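Local coordinates for cleavage stimulation factor 77 (Encephalitozoon cuniculi, PDB 2UY1), which probably takes part in 3'-end processing of pre-mRNA as an all-helical scaffold of tetratricopeptide-like repeats, and may bind mRNA, at residues 176-179 with 180-184; 217-220 with 221-225; 438-441 with 442-445. All coordinates share one frame; numbering follows the deposited sequence.

Contact 1 (176-179 with 180-184); sequences ARLI and DLEME
Ile179 and Met183, one helical turn apart, lie side by side and point the same way, with Ile179 CG2 4.1 Å from Met183 CG. The isoleucine's first torsion (chi1 -77°) sets CG1 beside its backbone N and leaves CG2 anti to that nitrogen, beside the carbonyl carbon, where it faces Met183 CG. Met183 meets it with the first part of its chain: its CG sits 3.2 Å from Ile179 O, the same oxygen that receives Met183 N at 2.8 Å, so backbone bond and side-chain packing converge on a single carbonyl. On another face of the helix Leu178 and Leu181 touch more loosely, CD1 of Leu178 lying 4.5 Å from CD2 of Leu181.

Asp180 folds back over the preceding turn. Its N-H gives an almost straight bond to Ala176 O (3.0 Å, 174° at the hydrogen), yet its OD2 also stands 3.0 Å from that oxygen. These are two acceptors, and the pair probably costs some electrostatic energy. The other carboxylate oxygen, Asp180 OD1, accepts a hydrogen bond from the backbone N of Ile435, which helps hold the carboxylate in place and ties this helix to the start of helix 434-446.

In the second shell, Ile179 is packed against His202 and Ile205 of helix 193-208, while Leu181 rests on Gln162 and Ile163 of helix 150-167. Glu182, buried and bent at its second torsion, sends OE1 into a salt bridge with Arg197. Toward helix 213-225, Ile179 rests on Phe218 and Met183 on Tyr222. Helix 173-184 thus touches four other helices, and such packing of short helices against one another builds a tetratricopeptide-like repeat array, the clan to which the Suppressor of forked family belongs.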
ATOM      1  N   ALA B 176     -17.865 -21.988  15.499  1.00 30.90           N
ATOM      2  CA  ALA B 176     -18.556 -20.903  14.780  1.00 30.72           C
ATOM      3  C   ALA B 176     -19.262 -21.455  13.577  1.00 30.09           C
ATOM      4  O   ALA B 176     -20.435 -21.225  13.395  1.00 30.61           O
ATOM      5  CB  ALA B 176     -17.553 -19.852  14.352  1.00 29.65           C
ATOM      6  N   ARG B 177     -18.543 -22.232  12.774  1.00 30.60           N
ATOM      7  CA  ARG B 177     -19.142 -22.948  11.643  1.00 30.55           C
ATOM      8  C   ARG B 177     -20.338 -23.832  12.023  1.00 28.96           C
ATOM      9  O   ARG B 177     -21.379 -23.801  11.356  1.00 27.96           O
ATOM     10  CB  ARG B 177     -18.068 -23.778  10.935  1.00 31.84           C
ATOM     11  CG  ARG B 177     -17.257 -23.002   9.886  1.00 34.32           C
ATOM     12  CD  ARG B 177     -16.235 -23.894   9.222  1.00 35.28           C
ATOM     13  NE  ARG B 177     -15.247 -23.125   8.463  1.00 42.27           N
ATOM     14  CZ  ARG B 177     -13.943 -23.061   8.747  1.00 46.11           C
ATOM     15  NH1 ARG B 177     -13.428 -23.735   9.775  1.00 48.26           N
ATOM     16  NH2 ARG B 177     -13.134 -22.331   7.983  1.00 47.75           N
ATOM     17  N   LEU B 178     -20.193 -24.591  13.110  1.00 28.36           N
ATOM     18  CA  LEU B 178     -21.278 -25.424  13.639  1.00 28.26           C
ATOM     19  C   LEU B 178     -22.513 -24.607  14.011  1.00 28.42           C
ATOM     20  O   LEU B 178     -23.640 -24.937  13.593  1.00 29.50           O
ATOM     21  CB  LEU B 178     -20.807 -26.278  14.828  1.00 28.67           C
ATOM     22  CG  LEU B 178     -21.827 -27.164  15.605  1.00 29.07           C
ATOM     23  CD1 LEU B 178     -22.310 -28.355  14.743  1.00 28.98           C
ATOM     24  CD2 LEU B 178     -21.251 -27.688  16.913  1.00 28.01           C
ATOM     25  N   ILE B 179     -22.302 -23.555  14.801  1.00 27.13           N
ATOM     26  CA  ILE B 179     -23.349 -22.618  15.168  1.00 26.36           C
ATOM     27  C   ILE B 179     -24.144 -22.133  13.958  1.00 27.39           C
ATOM     28  O   ILE B 179     -25.388 -22.250  13.949  1.00 28.30           O
ATOM     29  CB  ILE B 179     -22.791 -21.390  15.971  1.00 26.10           C
ATOM     30  CG1 ILE B 179     -22.515 -21.786  17.424  1.00 25.56           C
ATOM     31  CG2 ILE B 179     -23.786 -20.171  15.934  1.00 24.36           C
ATOM     32  CD1 ILE B 179     -21.615 -20.813  18.186  1.00 24.87           C
ATOM     33  N   ASP B 180     -23.429 -21.591  12.969  1.00 27.67           N
ATOM     34  CA  ASP B 180     -24.049 -21.078  11.724  1.00 29.28           C
ATOM     35  C   ASP B 180     -24.882 -22.126  10.960  1.00 29.69           C
ATOM     36  O   ASP B 180     -25.981 -21.833  10.516  1.00 30.41           O
ATOM     37  CB  ASP B 180     -22.988 -20.515  10.781  1.00 28.76           C
ATOM     38  CG  ASP B 180     -22.219 -19.342  11.362  1.00 30.86           C
ATOM     39  OD1 ASP B 180     -22.818 -18.457  12.033  1.00 32.52           O
ATOM     40  OD2 ASP B 180     -20.986 -19.317  11.129  1.00 30.85           O
ATOM     41  N   LEU B 181     -24.327 -23.325  10.791  1.00 31.26           N
ATOM     42  CA  LEU B 181     -25.020 -24.462  10.161  1.00 32.43           C
ATOM     43  C   LEU B 181     -26.343 -24.806  10.867  1.00 32.83           C
ATOM     44  O   LEU B 181     -27.359 -25.006  10.191  1.00 33.54           O
ATOM     45  CB  LEU B 181     -24.096 -25.711  10.093  1.00 32.56           C
ATOM     46  CG  LEU B 181     -24.710 -27.116   9.836  1.00 32.84           C
ATOM     47  CD1 LEU B 181     -24.685 -27.437   8.393  1.00 37.13           C
ATOM     48  CD2 LEU B 181     -24.005 -28.218  10.614  1.00 32.73           C
ATOM     49  N   GLU B 182     -26.316 -24.892  12.208  1.00 33.20           N
ATOM     50  CA  GLU B 182     -27.511 -25.165  13.035  1.00 32.82           C
ATOM     51  C   GLU B 182     -28.516 -24.026  13.098  1.00 33.06           C
ATOM     52  O   GLU B 182     -29.733 -24.259  13.227  1.00 32.22           O
ATOM     53  CB  GLU B 182     -27.119 -25.557  14.471  1.00 32.39           C
ATOM     54  CG  GLU B 182     -26.550 -26.975  14.637  1.00 34.92           C
ATOM     55  CD  GLU B 182     -27.534 -28.099  14.268  1.00 38.57           C
ATOM     56  OE1 GLU B 182     -28.776 -27.912  14.394  1.00 40.81           O
ATOM     57  OE2 GLU B 182     -27.060 -29.186  13.878  1.00 37.01           O
ATOM     58  N   MET B 183     -28.021 -22.799  13.068  1.00 33.30           N
ATOM     59  CA  MET B 183     -28.925 -21.635  12.999  1.00 35.30           C
ATOM     60  C   MET B 183     -29.836 -21.639  11.785  1.00 37.15           C
ATOM     61  O   MET B 183     -30.975 -21.180  11.882  1.00 36.81           O
ATOM     62  CB  MET B 183     -28.164 -20.315  13.040  1.00 34.11           C
ATOM     63  CG  MET B 183     -27.608 -19.969  14.387  1.00 33.21           C
ATOM     64  SD  MET B 183     -28.893 -19.855  15.663  1.00 34.78           S
ATOM     65  CE  MET B 183     -29.724 -18.341  15.223  1.00 27.81           C
ATOM     66  N   GLU B 184     -29.318 -22.122  10.650  1.00 39.90           N
ATOM     67  CA  GLU B 184     -30.029 -22.037   9.353  1.00 43.59           C
ATOM     68  C   GLU B 184     -30.936 -23.246   9.150  1.00 44.81           C
ATOM     69  O   GLU B 184     -32.122 -23.092   8.789  1.00 45.75           O
ATOM     70  CB  GLU B 184     -29.076 -21.831   8.155  1.00 42.51           C
ATOM     71  CG  GLU B 184     -28.008 -22.914   7.974  1.00 45.54           C
ATOM     72  CD  GLU B 184     -27.380 -22.975   6.575  1.00 47.44           C
ATOM     73  OE1 GLU B 184     -27.670 -22.116   5.702  1.00 53.97           O
ATOM     74  OE2 GLU B 184     -26.567 -23.899   6.348  1.00 54.53           O
TER

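Contact 2 (217-220 with 221-225); sequences FFYS and EYLIG
Tyr219 O is met by the N-H of Leu223 at 2.8 Å, and the leucine's own side chain closes over the same oxygen, with Leu223 CG 3.4 Å from Tyr219 O. From there the leucine reaches the phenol ring of Tyr219: its CD1 stands 4.0 Å from the ring centroid and only 4° off the normal, a CH-pi contact centred on the face. The edge of that ring is taken by Tyr222, whose CD2 comes within 3.9 Å of Tyr219 CE1. Beyond the ring, Tyr219 OH is hydrogen-bonded to His199 ND1.

A second CH-pi pair lies on a different side of the helix. Glu221 CG is 3.6 Å from the centroid of the Phe217 ring, displaced toward CZ. With CG beside the backbone N (chi1 -78°) and a further bend at chi2, the glutamate chain passes over the ring, its carboxylate plane 8° from the ring plane. Glu221 OE2 and Ser220 OG both hydrogen-bond Tyr251 OH, while Glu221 OE1 makes a salt bridge to a basic side chain of another protein chain. The four rings of this helix, Phe217, Phe218, Tyr219 and Tyr222, are buried against helices 173-184, 193-208, 229-242 and 434-446, the interhelical packing expected of a helical-repeat array.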
ATOM      1  N   PHE B 217     -19.116 -14.107  23.314  1.00 22.34           N
ATOM      2  CA  PHE B 217     -19.780 -13.173  22.377  1.00 22.10           C
ATOM      3  C   PHE B 217     -20.776 -13.927  21.452  1.00 21.62           C
ATOM      4  O   PHE B 217     -21.839 -13.395  21.167  1.00 20.12           O
ATOM      5  CB  PHE B 217     -18.752 -12.362  21.561  1.00 23.21           C
ATOM      6  CG  PHE B 217     -19.357 -11.609  20.345  1.00 22.50           C
ATOM      7  CD1 PHE B 217     -19.754 -10.289  20.465  1.00 20.26           C
ATOM      8  CD2 PHE B 217     -19.541 -12.269  19.091  1.00 24.92           C
ATOM      9  CE1 PHE B 217     -20.287  -9.584  19.342  1.00 23.06           C
ATOM     10  CE2 PHE B 217     -20.113 -11.620  17.979  1.00 23.26           C
ATOM     11  CZ  PHE B 217     -20.518 -10.271  18.105  1.00 24.33           C
ATOM     12  N   PHE B 218     -20.410 -15.130  20.959  1.00 22.65           N
ATOM     13  CA  PHE B 218     -21.314 -15.915  20.080  1.00 23.56           C
ATOM     14  C   PHE B 218     -22.675 -16.184  20.749  1.00 23.99           C
ATOM     15  O   PHE B 218     -23.742 -15.909  20.182  1.00 25.30           O
ATOM     16  CB  PHE B 218     -20.767 -17.304  19.727  1.00 23.97           C
ATOM     17  CG  PHE B 218     -19.490 -17.329  18.920  1.00 23.94           C
ATOM     18  CD1 PHE B 218     -19.046 -16.243  18.146  1.00 28.27           C
ATOM     19  CD2 PHE B 218     -18.767 -18.512  18.873  1.00 26.03           C
ATOM     20  CE1 PHE B 218     -17.850 -16.317  17.389  1.00 26.31           C
ATOM     21  CE2 PHE B 218     -17.601 -18.593  18.121  1.00 24.76           C
ATOM     22  CZ  PHE B 218     -17.136 -17.488  17.394  1.00 25.65           C
ATOM     23  N   TYR B 219     -22.622 -16.726  21.963  1.00 24.93           N
ATOM     24  CA  TYR B 219     -23.823 -17.010  22.779  1.00 23.09           C
ATOM     25  C   TYR B 219     -24.564 -15.759  23.182  1.00 23.64           C
ATOM     26  O   TYR B 219     -25.804 -15.705  23.103  1.00 23.96           O
ATOM     27  CB  TYR B 219     -23.446 -17.829  24.029  1.00 24.81           C
ATOM     28  CG  TYR B 219     -24.604 -18.577  24.692  1.00 22.58           C
ATOM     29  CD1 TYR B 219     -25.742 -18.914  23.972  1.00 21.38           C
ATOM     30  CD2 TYR B 219     -24.505 -19.040  26.000  1.00 23.49           C
ATOM     31  CE1 TYR B 219     -26.771 -19.647  24.538  1.00 23.42           C
ATOM     32  CE2 TYR B 219     -25.552 -19.735  26.610  1.00 17.35           C
ATOM     33  CZ  TYR B 219     -26.661 -20.047  25.890  1.00 24.36           C
ATOM     34  OH  TYR B 219     -27.697 -20.741  26.491  1.00 27.28           O
ATOM     35  N   SER B 220     -23.842 -14.746  23.644  1.00 22.33           N
ATOM     36  CA  SER B 220     -24.485 -13.481  23.994  1.00 21.86           C
ATOM     37  C   SER B 220     -25.352 -12.980  22.820  1.00 21.45           C
ATOM     38  O   SER B 220     -26.518 -12.582  23.003  1.00 21.06           O
ATOM     39  CB  SER B 220     -23.403 -12.446  24.357  1.00 21.24           C
ATOM     40  OG  SER B 220     -23.971 -11.138  24.517  1.00 23.24           O
ATOM     41  N   GLU B 221     -24.757 -13.011  21.616  1.00 21.34           N
ATOM     42  CA  GLU B 221     -25.417 -12.522  20.398  1.00 20.79           C
ATOM     43  C   GLU B 221     -26.609 -13.389  20.065  1.00 21.84           C
ATOM     44  O   GLU B 221     -27.666 -12.868  19.813  1.00 21.43           O
ATOM     45  CB  GLU B 221     -24.477 -12.447  19.210  1.00 19.99           C
ATOM     46  CG  GLU B 221     -23.531 -11.219  19.207  1.00 17.39           C
ATOM     47  CD  GLU B 221     -24.227  -9.862  19.180  1.00 22.33           C
ATOM     48  OE1 GLU B 221     -24.782  -9.466  18.123  1.00 19.68           O
ATOM     49  OE2 GLU B 221     -24.170  -9.147  20.201  1.00 21.57           O
ATOM     50  N   TYR B 222     -26.441 -14.706  20.139  1.00 23.50           N
ATOM     51  CA  TYR B 222     -27.564 -15.623  19.963  1.00 24.90           C
ATOM     52  C   TYR B 222     -28.696 -15.293  20.935  1.00 24.67           C
ATOM     53  O   TYR B 222     -29.859 -15.184  20.544  1.00 24.25           O
ATOM     54  CB  TYR B 222     -27.126 -17.072  20.130  1.00 25.89           C
ATOM     55  CG  TYR B 222     -28.322 -17.976  20.195  1.00 28.74           C
ATOM     56  CD1 TYR B 222     -29.067 -18.252  19.043  1.00 29.11           C
ATOM     57  CD2 TYR B 222     -28.735 -18.534  21.406  1.00 29.09           C
ATOM     58  CE1 TYR B 222     -30.196 -19.093  19.089  1.00 30.96           C
ATOM     59  CE2 TYR B 222     -29.852 -19.374  21.459  1.00 29.85           C
ATOM     60  CZ  TYR B 222     -30.579 -19.641  20.304  1.00 30.17           C
ATOM     61  OH  TYR B 222     -31.696 -20.454  20.356  1.00 31.75           O
ATOM     62  N   LEU B 223     -28.338 -15.112  22.199  1.00 25.11           N
ATOM     63  CA  LEU B 223     -29.313 -14.882  23.259  1.00 25.43           C
ATOM     64  C   LEU B 223     -30.044 -13.574  23.064  1.00 26.59           C
ATOM     65  O   LEU B 223     -31.241 -13.507  23.340  1.00 27.44           O
ATOM     66  CB  LEU B 223     -28.627 -14.861  24.618  1.00 24.83           C
ATOM     67  CG  LEU B 223     -28.396 -16.253  25.206  1.00 24.46           C
ATOM     68  CD1 LEU B 223     -27.587 -16.076  26.486  1.00 16.74           C
ATOM     69  CD2 LEU B 223     -29.692 -17.078  25.443  1.00 19.21           C
ATOM     70  N   ILE B 224     -29.329 -12.554  22.573  1.00 27.22           N
ATOM     71  CA  ILE B 224     -29.901 -11.217  22.312  1.00 28.01           C
ATOM     72  C   ILE B 224     -30.942 -11.333  21.188  1.00 27.98           C
ATOM     73  O   ILE B 224     -31.980 -10.699  21.222  1.00 29.12           O
ATOM     74  CB  ILE B 224     -28.786 -10.176  21.970  1.00 27.39           C
ATOM     75  CG1 ILE B 224     -27.938  -9.834  23.214  1.00 30.02           C
ATOM     76  CG2 ILE B 224     -29.349  -8.909  21.330  1.00 26.51           C
ATOM     77  CD1 ILE B 224     -26.891  -8.681  22.997  1.00 28.00           C
ATOM     78  N   GLY B 225     -30.679 -12.185  20.216  1.00 29.12           N
ATOM     79  CA  GLY B 225     -31.527 -12.274  19.028  1.00 29.73           C
ATOM     80  C   GLY B 225     -32.787 -13.053  19.298  1.00 30.96           C
ATOM     81  O   GLY B 225     -33.787 -12.884  18.588  1.00 31.88           O
TER

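Contact 3 (438-441 with 442-445); sequences RYHC and FLDS
The Phe442 ring turns its edge to the preceding turn, with Arg438 O in the ring plane and 3.3 Å from Phe442 CD2. With CG beside the backbone N (chi1 -86°), the ring is carried back toward that turn, where its CD2 edge meets the oxygen that also accepts Phe442 N at 3.1 Å. The two other rings lean on each other: Tyr439 CD2 sits over the centre of one face of His440, whose ND1 lies in the plane of the Tyr439 ring at its edge. Leu443 stands alongside both, its CD2 4.0 Å from Tyr439 CE2 and 4.0 Å from His440 CD2. His440 ND1 is also hydrogen-bonded to Leu436 O, which should limit rotation of the imidazole.

Helix 434-446 packs against helices 213-225 and 247-255 of this all-helical fold and at the same time faces another protein chain. Outside the helix, an acidic side chain of that other chain forms a salt bridge with Arg438 NH1, and an aromatic side chain of it meets Phe442 edge-to-face. At the far end, Ser445 bends its hydroxyl back over the helix, and Ser445 OG donates to Cys441 O at 3.0 Å, supplementing a weak backbone bond from Ser445 N to that oxygen.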
ATOM      1  N   ARG B 438     -19.463 -11.593  12.548  1.00 23.87           N
ATOM      2  CA  ARG B 438     -20.074 -10.638  13.475  1.00 22.49           C
ATOM      3  C   ARG B 438     -19.091 -10.145  14.545  1.00 23.54           C
ATOM      4  O   ARG B 438     -19.019  -8.955  14.844  1.00 21.99           O
ATOM      5  CB  ARG B 438     -21.342 -11.241  14.109  1.00 21.73           C
ATOM      6  CG  ARG B 438     -22.510 -11.229  13.148  1.00 23.80           C
ATOM      7  CD  ARG B 438     -23.678 -12.066  13.615  1.00 26.64           C
ATOM      8  NE  ARG B 438     -24.679 -12.245  12.548  1.00 31.81           N
ATOM      9  CZ  ARG B 438     -25.734 -11.443  12.316  1.00 32.61           C
ATOM     10  NH1 ARG B 438     -25.956 -10.348  13.063  1.00 31.48           N
ATOM     11  NH2 ARG B 438     -26.592 -11.746  11.341  1.00 29.84           N
ATOM     12  N   TYR B 439     -18.368 -11.087  15.136  1.00 22.95           N
ATOM     13  CA  TYR B 439     -17.344 -10.798  16.110  1.00 23.36           C
ATOM     14  C   TYR B 439     -16.325  -9.851  15.530  1.00 23.61           C
ATOM     15  O   TYR B 439     -15.988  -8.895  16.194  1.00 23.95           O
ATOM     16  CB  TYR B 439     -16.631 -12.107  16.547  1.00 22.94           C
ATOM     17  CG  TYR B 439     -15.336 -11.876  17.315  1.00 22.13           C
ATOM     18  CD1 TYR B 439     -15.350 -11.523  18.678  1.00 18.62           C
ATOM     19  CD2 TYR B 439     -14.105 -12.001  16.678  1.00 18.31           C
ATOM     20  CE1 TYR B 439     -14.184 -11.327  19.365  1.00 18.46           C
ATOM     21  CE2 TYR B 439     -12.943 -11.796  17.349  1.00 20.44           C
ATOM     22  CZ  TYR B 439     -12.982 -11.438  18.695  1.00 22.25           C
ATOM     23  OH  TYR B 439     -11.790 -11.260  19.364  1.00 23.89           O
ATOM     24  N   HIS B 440     -15.802 -10.151  14.325  1.00 22.98           N
ATOM     25  CA  HIS B 440     -14.809  -9.261  13.714  1.00 23.01           C
ATOM     26  C   HIS B 440     -15.329  -7.900  13.410  1.00 20.55           C
ATOM     27  O   HIS B 440     -14.616  -6.938  13.567  1.00 22.46           O
ATOM     28  CB  HIS B 440     -14.054  -9.888  12.530  1.00 21.80           C
ATOM     29  CG  HIS B 440     -13.121 -10.965  12.956  1.00 24.63           C
ATOM     30  ND1 HIS B 440     -13.307 -12.299  13.099  1.00 25.39           N
ATOM     31  CD2 HIS B 440     -11.852 -10.700  13.420  1.00 25.23           C
ATOM     32  CE1 HIS B 440     -12.132 -12.824  13.564  1.00 24.75           C
ATOM     33  NE2 HIS B 440     -11.273 -11.835  13.774  1.00 25.74           N
ATOM     34  N   CYS B 441     -16.600  -7.804  13.065  1.00 20.67           N
ATOM     35  CA  CYS B 441     -17.295  -6.521  12.971  1.00 19.84           C
ATOM     36  C   CYS B 441     -17.222  -5.705  14.244  1.00 19.69           C
ATOM     37  O   CYS B 441     -16.975  -4.526  14.187  1.00 20.46           O
ATOM     38  CB  CYS B 441     -18.747  -6.683  12.506  1.00 20.11           C
ATOM     39  SG  CYS B 441     -18.954  -7.076  10.726  1.00 22.70           S
ATOM     40  N   PHE B 442     -17.434  -6.333  15.409  1.00 19.72           N
ATOM     41  CA  PHE B 442     -17.362  -5.620  16.652  1.00 17.82           C
ATOM     42  C   PHE B 442     -15.903  -5.307  16.922  1.00 18.44           C
ATOM     43  O   PHE B 442     -15.593  -4.163  17.209  1.00 17.74           O
ATOM     44  CB  PHE B 442     -17.987  -6.447  17.797  1.00 18.61           C
ATOM     45  CG  PHE B 442     -19.470  -6.289  17.929  1.00 19.13           C
ATOM     46  CD1 PHE B 442     -20.002  -5.502  18.917  1.00 19.80           C
ATOM     47  CD2 PHE B 442     -20.345  -6.972  17.074  1.00 21.70           C
ATOM     48  CE1 PHE B 442     -21.378  -5.333  19.053  1.00 19.84           C
ATOM     49  CE2 PHE B 442     -21.702  -6.806  17.188  1.00 21.06           C
ATOM     50  CZ  PHE B 442     -22.221  -5.977  18.204  1.00 20.41           C
ATOM     51  N   LEU B 443     -15.003  -6.316  16.839  1.00 17.86           N
ATOM     52  CA  LEU B 443     -13.602  -6.057  17.048  1.00 19.07           C
ATOM     53  C   LEU B 443     -13.036  -4.906  16.222  1.00 18.91           C
ATOM     54  O   LEU B 443     -12.265  -4.113  16.737  1.00 17.68           O
ATOM     55  CB  LEU B 443     -12.745  -7.298  16.741  1.00 18.42           C
ATOM     56  CG  LEU B 443     -11.236  -7.202  16.930  1.00 20.47           C
ATOM     57  CD1 LEU B 443     -10.904  -6.878  18.417  1.00 21.34           C
ATOM     58  CD2 LEU B 443     -10.611  -8.590  16.553  1.00 21.30           C
ATOM     59  N   ASP B 444     -13.342  -4.869  14.931  1.00 18.90           N
ATOM     60  CA  ASP B 444     -12.745  -3.817  14.105  1.00 20.42           C
ATOM     61  C   ASP B 444     -13.230  -2.463  14.547  1.00 19.90           C
ATOM     62  O   ASP B 444     -12.549  -1.465  14.388  1.00 20.62           O
ATOM     63  CB  ASP B 444     -13.089  -4.017  12.644  1.00 18.91           C
ATOM     64  CG  ASP B 444     -12.412  -5.210  12.059  1.00 24.31           C
ATOM     65  OD1 ASP B 444     -11.401  -5.744  12.619  1.00 29.73           O
ATOM     66  OD2 ASP B 444     -12.928  -5.650  11.041  1.00 25.67           O
ATOM     67  N   SER B 445     -14.454  -2.429  15.053  1.00 20.84           N
ATOM     68  CA  SER B 445     -15.098  -1.185  15.462  1.00 19.85           C
ATOM     69  C   SER B 445     -14.508  -0.666  16.779  1.00 19.96           C
ATOM     70  O   SER B 445     -14.410   0.549  16.951  1.00 19.72           O
ATOM     71  CB  SER B 445     -16.583  -1.431  15.658  1.00 20.67           C
ATOM     72  OG  SER B 445     -17.262  -1.594  14.413  1.00 23.98           O
TER

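In the fold
Contact 2 is the middle member of the three. Its centre is about 13 Å from that of contact 1 and about 14 Å from that of contact 3. Helix 173-184 meets helix 213-225 where Ile179 CD1 lies 3.7 Å from Phe218 CD2 and Met183 SD 3.7 Å from Tyr222 CE1. Toward contact 3 the bridge is Phe217, whose ring stacks edge-to-face with that of Phe442; Phe217 CE1 lies 3.5 Å from Phe442 CD2. Contacts 1 and 3 do not touch, their nearest atoms being about 7 Å apart, but Ile435, early in helix 434-446, packs on Ala176, Ile179, Phe218 and Glu221. A late helix is thereby brought against two much earlier in the chain.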